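Putative histidinol-phosphate aminotransferase (Burkholderia pseudomallei, PDB 3P1T) probably catalyses the pyridoxal 5'-phosphate-dependent transfer of an amino group from L-histidinol phosphate to 2-oxoglutarate, a step of histidine biosynthesis. Local coordinates at residues N143-N146 / P147-Q150; E156-Q159 / L160-A164; S177-R180 / A181-L184. All coordinates share one frame; numbering follows the deposited sequence.

The three contacts are local and follow one another along the chain; contact 3 is what brings them together. Contact 1 borders the probable substrate pocket, with the Asn146 side chain about 3 Å from a bound tartaric acid. Contact 2, centred 18 Å from contact 1, lies on the helix that follows its loop; their nearest atoms are about 5 Å apart and do not touch. Contact 3, in the loop between strands 166-170 and 190-195, packs against both: Phe179 CZ lies 3.5 Å from Asn143 ND2, while Arg182 NH1 comes within 3.8 Å of Leu157 CD1. The stacked Phe179–Arg182 pair therefore joins the loop of contact 1 to the helix of contact 2.

Contact 1 (N143-N146 / P147-Q150); sequences NPSN and PTGQ
Ser145 meets Gly149 and Gln150 in a buried backbone turn, in the loop that leaves strand 137-142 and leads to helix 154-163. The sequence Asn-Pro-Ser-Asn-Pro-Thr-Gly fits the NPxNPTG signature of class I and II aminotransferases, and both prolines follow cis peptide bonds. Two backbone hydrogen bonds close the turn on Ser145. Its N donates to Gln150 O over 2.7 Å, nearly straight at 168°. In return Ser145 O accepts from Gly149 N, 2.8 Å away but with the N-H bent to 142°. One residue is thus held at both its N-H and its C=O, and Gly149 serves the second bond with a positive phi, which glycine adopts readily. Pro144 also contributes a CA-H...O contact, its CA lying 3.4 Å from the same Gln150 O.

The Asn146 amide lies beside Pro147. Chi1 (177°) sets CG beside the carbonyl carbon, and a small chi2 turns OD1 to 3.2 Å from Pro147 CA. OD1 accepts from Arg314, and ND2 donates to a bound tartaric acid. In aspartate aminotransferase the corresponding asparagine hydrogen-bonds O3' of pyridoxal phosphate, and an arginine that Arg314 probably matches binds the alpha-carboxylate of amino-acid substrates, so the tartrate probably marks the substrate pocket. Across the turn, Ser145 CB rests 3.3 Å from Thr148 OG1.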
ATOM      1  N   ASN A 143       9.644 -21.166   3.284  1.00 39.07           N
ATOM      2  CA  ASN A 143       9.336 -22.603   3.348  1.00 38.31           C
ATOM      3  C   ASN A 143       7.981 -22.886   2.656  1.00 41.38           C
ATOM      4  O   ASN A 143       6.940 -22.503   3.190  1.00 39.19           O
ATOM      5  CB  ASN A 143       9.336 -23.118   4.786  1.00 36.38           C
ATOM      6  CG  ASN A 143       9.217 -24.617   4.918  1.00 47.54           C
ATOM      7  OD1 ASN A 143       9.724 -25.372   4.102  1.00 38.23           O
ATOM      8  ND2 ASN A 143       8.590 -25.085   5.987  1.00 41.03           N
ATOM      9  N   PRO A 144       7.956 -23.523   1.451  1.00 39.75           N
ATOM     10  CA  PRO A 144       9.095 -24.024   0.638  1.00 39.32           C
ATOM     11  C   PRO A 144       9.950 -22.872   0.140  1.00 44.18           C
ATOM     12  O   PRO A 144       9.458 -21.737   0.070  1.00 43.25           O
ATOM     13  CB  PRO A 144       8.402 -24.759  -0.525  1.00 40.99           C
ATOM     14  CG  PRO A 144       6.994 -25.010  -0.061  1.00 45.84           C
ATOM     15  CD  PRO A 144       6.672 -23.820   0.793  1.00 41.15           C
ATOM     16  N   SER A 145      11.226 -23.142  -0.174  1.00 43.05           N
ATOM     17  CA  SER A 145      12.154 -22.100  -0.638  1.00 43.08           C
ATOM     18  C   SER A 145      11.993 -21.735  -2.125  1.00 47.46           C
ATOM     19  O   SER A 145      11.710 -22.582  -2.968  1.00 47.31           O
ATOM     20  CB  SER A 145      13.596 -22.536  -0.412  1.00 46.60           C
ATOM     21  OG  SER A 145      14.498 -21.572  -0.933  1.00 51.20           O
ATOM     22  N   ASN A 146      12.226 -20.461  -2.426  1.00 44.54           N
ATOM     23  CA  ASN A 146      12.260 -19.906  -3.777  1.00 44.44           C
ATOM     24  C   ASN A 146      13.723 -19.564  -4.058  1.00 47.51           C
ATOM     25  O   ASN A 146      14.301 -18.851  -3.235  1.00 47.59           O
ATOM     26  CB  ASN A 146      11.311 -18.695  -3.909  1.00 44.69           C
ATOM     27  CG  ASN A 146      11.310 -17.998  -5.252  1.00 54.12           C
ATOM     28  OD1 ASN A 146      11.839 -18.479  -6.247  1.00 51.49           O
ATOM     29  ND2 ASN A 146      10.697 -16.836  -5.309  1.00 44.90           N
ATOM     30  N   PRO A 147      14.410 -20.156  -5.078  1.00 42.45           N
ATOM     31  CA  PRO A 147      13.895 -20.951  -6.205  1.00 41.35           C
ATOM     32  C   PRO A 147      14.168 -22.466  -6.158  1.00 43.32           C
ATOM     33  O   PRO A 147      13.961 -23.134  -7.185  1.00 42.08           O
ATOM     34  CB  PRO A 147      14.691 -20.354  -7.366  1.00 42.86           C
ATOM     35  CG  PRO A 147      16.057 -20.116  -6.768  1.00 47.45           C
ATOM     36  CD  PRO A 147      15.830 -19.802  -5.305  1.00 43.06           C
ATOM     37  N   THR A 148      14.626 -23.012  -5.007  1.00 38.87           N
ATOM     38  CA  THR A 148      15.019 -24.427  -4.913  1.00 38.00           C
ATOM     39  C   THR A 148      13.813 -25.357  -4.833  1.00 40.75           C
ATOM     40  O   THR A 148      13.894 -26.509  -5.269  1.00 42.96           O
ATOM     41  CB  THR A 148      15.948 -24.654  -3.714  1.00 41.46           C
ATOM     42  OG1 THR A 148      15.243 -24.411  -2.508  1.00 42.95           O
ATOM     43  CG2 THR A 148      17.212 -23.784  -3.776  1.00 33.55           C
ATOM     44  N   GLY A 149      12.720 -24.859  -4.283  1.00 35.56           N
ATOM     45  CA  GLY A 149      11.499 -25.626  -4.095  1.00 35.80           C
ATOM     46  C   GLY A 149      11.610 -26.616  -2.958  1.00 41.17           C
ATOM     47  O   GLY A 149      10.756 -27.479  -2.805  1.00 42.10           O
ATOM     48  N   GLN A 150      12.667 -26.501  -2.157  1.00 39.27           N
ATOM     49  CA  GLN A 150      12.930 -27.372  -1.023  1.00 39.64           C
ATOM     50  C   GLN A 150      12.187 -26.900   0.198  1.00 45.33           C
ATOM     51  O   GLN A 150      12.026 -25.687   0.417  1.00 44.80           O
ATOM     52  CB  GLN A 150      14.442 -27.449  -0.711  1.00 40.77           C
ATOM     53  CG  GLN A 150      15.323 -27.987  -1.834  1.00 42.70           C
ATOM     54  CD  GLN A 150      14.921 -29.356  -2.292  1.00 55.50           C
ATOM     55  OE1 GLN A 150      14.950 -30.343  -1.531  1.00 54.49           O
ATOM     56  NE2 GLN A 150      14.538 -29.433  -3.561  1.00 43.24           N
TER

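Contact 2 (E156-Q159 / L160-A164); sequences ELDQ and LRQRA
Gln159, Leu160 and Leu157 carry most of this contact, which runs through two successive turns of helix 154-163. Gln159 stands one turn before Arg163: its backbone O accepts from Arg163 N over 2.9 Å, with the donor nearly in line with the carbonyl. The side chains of the two residues run alongside each other, pointing the same way. Gln159 OE1 stops 4.0 Å from Arg163 NE, with amide and guanidinium planes 69° apart; this is a loose approach, and the guanidinium finds its polar partner elsewhere, through NH1 to the carbonyl of Val133.

Leu160 belongs to the buried flank. Its N donates to Glu156 O at 2.9 Å and 164°, a regular helical bond, and its side chain folds back over the same carbonyl, bringing CG to 3.4 Å from Glu156 O. With CG turned opposite its own carbonyl carbon (chi1 -71°), the isobutyl group lies along the helix side that faces the sheet, where it meets Val139 and Leu141 of strand 137-142 and Leu130 of helix 127-130.

Leu157, one turn before Arg161, receives that residue's N on its O at 2.9 Å. The extended Arg161 chain then runs past the leucine, so that Leu157 CB sits over one face of the guanidinium, 3.9 Å from Arg161 NH1. Leu157 CD2 lies on a face as well, 4.2 Å above the guanidinium plane and offset to its rim. The charge is answered by a salt bridge from Arg161 to Glu190. Apolar on the flank against the sheet and polar on the outer side, this is the connecting helix of a beta-alpha-beta crossover, joining the parallel strands 137-142 and 166-170 of the aminotransferase sheet.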
ATOM      1  N   GLU A 156      15.859 -29.230  10.918  1.00 48.27           N
ATOM      2  CA  GLU A 156      16.214 -27.836  10.634  1.00 47.32           C
ATOM      3  C   GLU A 156      15.317 -26.880  11.454  1.00 49.79           C
ATOM      4  O   GLU A 156      15.844 -26.045  12.195  1.00 50.50           O
ATOM      5  CB  GLU A 156      16.113 -27.519   9.122  1.00 48.14           C
ATOM      6  CG  GLU A 156      17.189 -28.148   8.238  1.00 53.53           C
ATOM      7  CD  GLU A 156      17.043 -27.917   6.745  1.00 61.41           C
ATOM      8  OE1 GLU A 156      15.920 -28.057   6.219  1.00 54.55           O
ATOM      9  OE2 GLU A 156      18.076 -27.691   6.080  1.00 68.21           O
ATOM     10  N   LEU A 157      13.978 -27.052  11.376  1.00 43.62           N
ATOM     11  CA  LEU A 157      13.010 -26.249  12.120  1.00 42.39           C
ATOM     12  C   LEU A 157      13.227 -26.366  13.633  1.00 50.85           C
ATOM     13  O   LEU A 157      13.165 -25.353  14.336  1.00 48.37           O
ATOM     14  CB  LEU A 157      11.576 -26.656  11.762  1.00 41.88           C
ATOM     15  CG  LEU A 157      11.044 -26.100  10.436  1.00 45.04           C
ATOM     16  CD1 LEU A 157       9.751 -26.761  10.038  1.00 45.83           C
ATOM     17  CD2 LEU A 157      10.833 -24.595  10.516  1.00 44.67           C
ATOM     18  N   ASP A 158      13.517 -27.601  14.120  1.00 52.60           N
ATOM     19  CA  ASP A 158      13.793 -27.907  15.521  1.00 53.65           C
ATOM     20  C   ASP A 158      15.029 -27.130  15.987  1.00 57.52           C
ATOM     21  O   ASP A 158      14.958 -26.460  17.018  1.00 58.98           O
ATOM     22  CB  ASP A 158      13.981 -29.416  15.706  1.00 57.22           C
ATOM     23  CG  ASP A 158      14.305 -29.865  17.116  1.00 83.51           C
ATOM     24  OD1 ASP A 158      13.636 -29.386  18.066  1.00 87.24           O
ATOM     25  OD2 ASP A 158      15.242 -30.687  17.277  1.00 94.98           O
ATOM     26  N   GLN A 159      16.125 -27.159  15.192  1.00 51.42           N
ATOM     27  CA  GLN A 159      17.374 -26.459  15.475  1.00 50.46           C
ATOM     28  C   GLN A 159      17.150 -24.942  15.480  1.00 52.01           C
ATOM     29  O   GLN A 159      17.598 -24.286  16.421  1.00 51.85           O
ATOM     30  CB  GLN A 159      18.448 -26.842  14.457  1.00 51.89           C
ATOM     31  CG  GLN A 159      19.873 -26.745  15.006  1.00 73.37           C
ATOM     32  CD  GLN A 159      20.975 -26.906  13.976  1.00 93.89           C
ATOM     33  OE1 GLN A 159      22.089 -26.406  14.165  1.00 91.16           O
ATOM     34  NE2 GLN A 159      20.713 -27.587  12.863  1.00 84.28           N
ATOM     35  N   LEU A 160      16.420 -24.395  14.477  1.00 46.11           N
ATOM     36  CA  LEU A 160      16.122 -22.957  14.381  1.00 43.75           C
ATOM     37  C   LEU A 160      15.332 -22.460  15.584  1.00 49.16           C
ATOM     38  O   LEU A 160      15.693 -21.434  16.165  1.00 48.19           O
ATOM     39  CB  LEU A 160      15.346 -22.626  13.105  1.00 42.21           C
ATOM     40  CG  LEU A 160      16.116 -22.709  11.812  1.00 45.96           C
ATOM     41  CD1 LEU A 160      15.175 -22.928  10.638  1.00 45.99           C
ATOM     42  CD2 LEU A 160      16.995 -21.501  11.625  1.00 46.34           C
ATOM     43  N   ARG A 161      14.294 -23.218  16.002  1.00 47.23           N
ATOM     44  CA  ARG A 161      13.433 -22.850  17.129  1.00 46.62           C
ATOM     45  C   ARG A 161      14.201 -22.835  18.470  1.00 54.40           C
ATOM     46  O   ARG A 161      13.800 -22.085  19.366  1.00 55.39           O
ATOM     47  CB  ARG A 161      12.236 -23.786  17.213  1.00 41.98           C
ATOM     48  CG  ARG A 161      11.196 -23.404  16.184  1.00 45.66           C
ATOM     49  CD  ARG A 161      10.103 -24.428  15.978  1.00 53.84           C
ATOM     50  NE  ARG A 161       9.159 -23.933  14.973  1.00 55.66           N
ATOM     51  CZ  ARG A 161       8.466 -24.696  14.132  1.00 64.10           C
ATOM     52  NH1 ARG A 161       8.604 -26.019  14.152  1.00 42.61           N
ATOM     53  NH2 ARG A 161       7.644 -24.141  13.250  1.00 48.40           N
ATOM     54  N   GLN A 162      15.312 -23.618  18.579  1.00 52.61           N
ATOM     55  CA  GLN A 162      16.164 -23.733  19.770  0.50 53.52           C
ATOM     56  C   GLN A 162      17.283 -22.684  19.764  1.00 57.66           C
ATOM     57  O   GLN A 162      17.631 -22.145  20.822  1.00 58.82           O
ATOM     58  CB  GLN A 162      16.784 -25.146  19.867  0.50 55.73           C
ATOM     59  CG  GLN A 162      15.790 -26.269  20.209  0.50 65.58           C
ATOM     60  CD  GLN A 162      16.405 -27.656  20.310  0.50 78.52           C
ATOM     61  OE1 GLN A 162      17.623 -27.854  20.194  0.50 73.57           O
ATOM     62  NE2 GLN A 162      15.564 -28.659  20.540  0.50 65.93           N
ATOM     63  N   ARG A 163      17.849 -22.387  18.573  1.00 53.19           N
ATOM     64  CA  ARG A 163      18.967 -21.450  18.417  1.00 52.50           C
ATOM     65  C   ARG A 163      18.592 -19.980  18.099  1.00 55.50           C
ATOM     66  O   ARG A 163      19.333 -19.101  18.531  1.00 55.71           O
ATOM     67  CB  ARG A 163      19.899 -21.920  17.295  1.00 52.25           C
ATOM     68  CG  ARG A 163      20.727 -23.149  17.638  1.00 59.23           C
ATOM     69  CD  ARG A 163      21.866 -23.300  16.654  1.00 69.46           C
ATOM     70  NE  ARG A 163      22.988 -24.035  17.241  1.00 96.62           N
ATOM     71  CZ  ARG A 163      23.949 -23.480  17.981  1.00118.45           C
ATOM     72  NH1 ARG A 163      23.922 -22.178  18.252  1.00105.79           N
ATOM     73  NH2 ARG A 163      24.933 -24.224  18.470  1.00107.95           N
ATOM     74  N   ALA A 164      17.533 -19.694  17.325  1.00 50.91           N
ATOM     75  CA  ALA A 164      17.221 -18.299  16.952  1.00 49.05           C
ATOM     76  C   ALA A 164      16.587 -17.484  18.085  1.00 51.98           C
ATOM     77  O   ALA A 164      15.919 -18.044  18.962  1.00 53.42           O
ATOM     78  CB  ALA A 164      16.282 -18.273  15.757  1.00 48.71           C
TER

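Contact 3 (S177-R180 / A181-L184); sequences SSFR and ARGL
Phe179 and Arg182 stack across a beta turn, with Arg180 and Ala181 at its two corners, both in helical backbone conformation. The second segment opens with Ala181, whose N-H points to a water; the water lies 3.0 Å from Ala181 N and 3.2 Å from Ser178 O, donating to the latter, and so bridges Ser178 O to Ala181 N.

Arg182 comes next and closes the turn. Its N donates to Phe179 O, but weakly, at 3.4 Å and well bent from straight, so the backbone link alone is slight. The side chain makes the stack. Arg182 CB rests 3.3 Å from Phe179 O, and a bend at chi3 (-73°) in the otherwise extended chain lays the guanidinium flat over the phenyl ring. The centres are 4.4 Å apart and the planes differ by 17°. The stack is displaced, since CZ lies 34° off the ring normal; NH1 makes the nearest approach, 3.7 Å from Phe179 CD1. This is an off-centre cation-pi pair. The opposite face of the ring holds Ser177 OG, 3.5 Å above the plane and over its centre, so the phenyl group is sandwiched between a hydroxyl and a cation. The same OG accepts from Phe179 N, forming an ST turn that fixes the backbone from which the ring springs.

Beyond Arg182 the chain extends through Gly183 to Leu184, which packs on Val192 and Arg194 of strand 190-195. The turn thus lies in the loop between strands 166-170 and 190-195, parallel neighbours in the seven-stranded sheet. Arg180, on the first segment, forms a salt bridge through NH2 with Glu248 of helix 244-267.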
ATOM      1  N   SER A 177       2.535 -27.471  -1.276  1.00 39.38           N
ATOM      2  CA  SER A 177       3.368 -28.375  -0.499  1.00 39.62           C
ATOM      3  C   SER A 177       2.608 -29.632  -0.006  1.00 48.97           C
ATOM      4  O   SER A 177       1.429 -29.870  -0.338  1.00 50.37           O
ATOM      5  CB  SER A 177       3.972 -27.651   0.695  1.00 40.00           C
ATOM      6  OG  SER A 177       2.998 -27.436   1.702  1.00 46.45           O
ATOM      7  N   SER A 178       3.346 -30.458   0.759  1.00 46.81           N
ATOM      8  CA  SER A 178       2.911 -31.717   1.358  1.00 47.66           C
ATOM      9  C   SER A 178       2.553 -31.515   2.830  1.00 50.65           C
ATOM     10  O   SER A 178       2.142 -32.466   3.491  1.00 51.68           O
ATOM     11  CB  SER A 178       4.021 -32.762   1.228  1.00 52.04           C
ATOM     12  OG  SER A 178       4.551 -32.817  -0.086  1.00 64.62           O
ATOM     13  N   PHE A 179       2.714 -30.282   3.346  1.00 45.64           N
ATOM     14  CA  PHE A 179       2.480 -29.980   4.755  1.00 45.25           C
ATOM     15  C   PHE A 179       1.386 -28.894   4.929  1.00 50.71           C
ATOM     16  O   PHE A 179       1.440 -28.110   5.874  1.00 50.66           O
ATOM     17  CB  PHE A 179       3.802 -29.564   5.444  1.00 45.60           C
ATOM     18  CG  PHE A 179       4.615 -28.439   4.829  1.00 44.45           C
ATOM     19  CD1 PHE A 179       4.430 -27.119   5.236  1.00 44.35           C
ATOM     20  CD2 PHE A 179       5.635 -28.709   3.922  1.00 44.63           C
ATOM     21  CE1 PHE A 179       5.215 -26.090   4.712  1.00 43.06           C
ATOM     22  CE2 PHE A 179       6.413 -27.674   3.393  1.00 45.39           C
ATOM     23  CZ  PHE A 179       6.194 -26.373   3.791  1.00 41.77           C
ATOM     24  N   ARG A 180       0.350 -28.917   4.079  1.00 48.82           N
ATOM     25  CA  ARG A 180      -0.776 -27.987   4.175  1.00 49.17           C
ATOM     26  C   ARG A 180      -1.605 -28.235   5.438  1.00 57.44           C
ATOM     27  O   ARG A 180      -2.157 -27.282   5.993  1.00 57.26           O
ATOM     28  CB  ARG A 180      -1.688 -28.088   2.953  1.00 46.67           C
ATOM     29  CG  ARG A 180      -1.074 -27.562   1.668  1.00 50.72           C
ATOM     30  CD  ARG A 180      -2.074 -27.647   0.526  1.00 53.27           C
ATOM     31  NE  ARG A 180      -3.190 -26.719   0.711  1.00 57.51           N
ATOM     32  CZ  ARG A 180      -4.357 -26.801   0.084  1.00 64.94           C
ATOM     33  NH1 ARG A 180      -4.598 -27.798  -0.754  1.00 55.72           N
ATOM     34  NH2 ARG A 180      -5.303 -25.904   0.312  1.00 48.87           N
ATOM     35  N   ALA A 181      -1.692 -29.503   5.892  1.00 56.42           N
ATOM     36  CA  ALA A 181      -2.453 -29.910   7.089  1.00 57.72           C
ATOM     37  C   ALA A 181      -1.901 -29.253   8.379  1.00 60.97           C
ATOM     38  O   ALA A 181      -2.670 -28.901   9.275  1.00 61.17           O
ATOM     39  CB  ALA A 181      -2.431 -31.427   7.233  1.00 59.56           C
ATOM     40  N   ARG A 182      -0.571 -29.103   8.448  1.00 56.38           N
ATOM     41  CA  ARG A 182       0.183 -28.479   9.538  1.00 55.78           C
ATOM     42  C   ARG A 182      -0.322 -27.038   9.764  1.00 60.18           C
ATOM     43  O   ARG A 182      -0.419 -26.279   8.789  1.00 58.50           O
ATOM     44  CB  ARG A 182       1.671 -28.500   9.124  1.00 52.74           C
ATOM     45  CG  ARG A 182       2.615 -27.975  10.167  1.00 55.94           C
ATOM     46  CD  ARG A 182       3.910 -27.506   9.553  1.00 59.41           C
ATOM     47  NE  ARG A 182       4.758 -28.604   9.106  1.00 58.13           N
ATOM     48  CZ  ARG A 182       5.940 -28.427   8.533  1.00 63.66           C
ATOM     49  NH1 ARG A 182       6.405 -27.202   8.324  1.00 51.08           N
ATOM     50  NH2 ARG A 182       6.669 -29.468   8.172  1.00 51.10           N
ATOM     51  N   GLY A 183      -0.662 -26.679  10.986  1.00 58.84           N
ATOM     52  CA  GLY A 183      -1.207 -25.346  11.239  1.00 59.10           C
ATOM     53  C   GLY A 183      -0.315 -24.137  10.988  1.00 61.56           C
ATOM     54  O   GLY A 183       0.779 -24.244  10.410  1.00 62.19           O
ATOM     55  N   LEU A 184      -0.825 -22.955  11.382  1.00 54.30           N
ATOM     56  CA  LEU A 184      -0.054 -21.725  11.392  1.00 51.04           C
ATOM     57  C   LEU A 184       0.802 -21.812  12.630  1.00 55.38           C
ATOM     58  O   LEU A 184       0.263 -22.056  13.716  1.00 57.00           O
ATOM     59  CB  LEU A 184      -0.927 -20.450  11.358  1.00 49.43           C
ATOM     60  CG  LEU A 184      -1.729 -20.150  10.108  1.00 51.66           C
ATOM     61  CD1 LEU A 184      -2.786 -19.142  10.414  1.00 51.07           C
ATOM     62  CD2 LEU A 184      -0.853 -19.643   8.992  1.00 51.46           C
TER
HETATM   63  O   HOH W   1      -0.919 -31.980   4.354  1.00 43.91           O
HETATM   64  O   HOH W   2       0.702 -25.578   6.655  1.00 44.51           O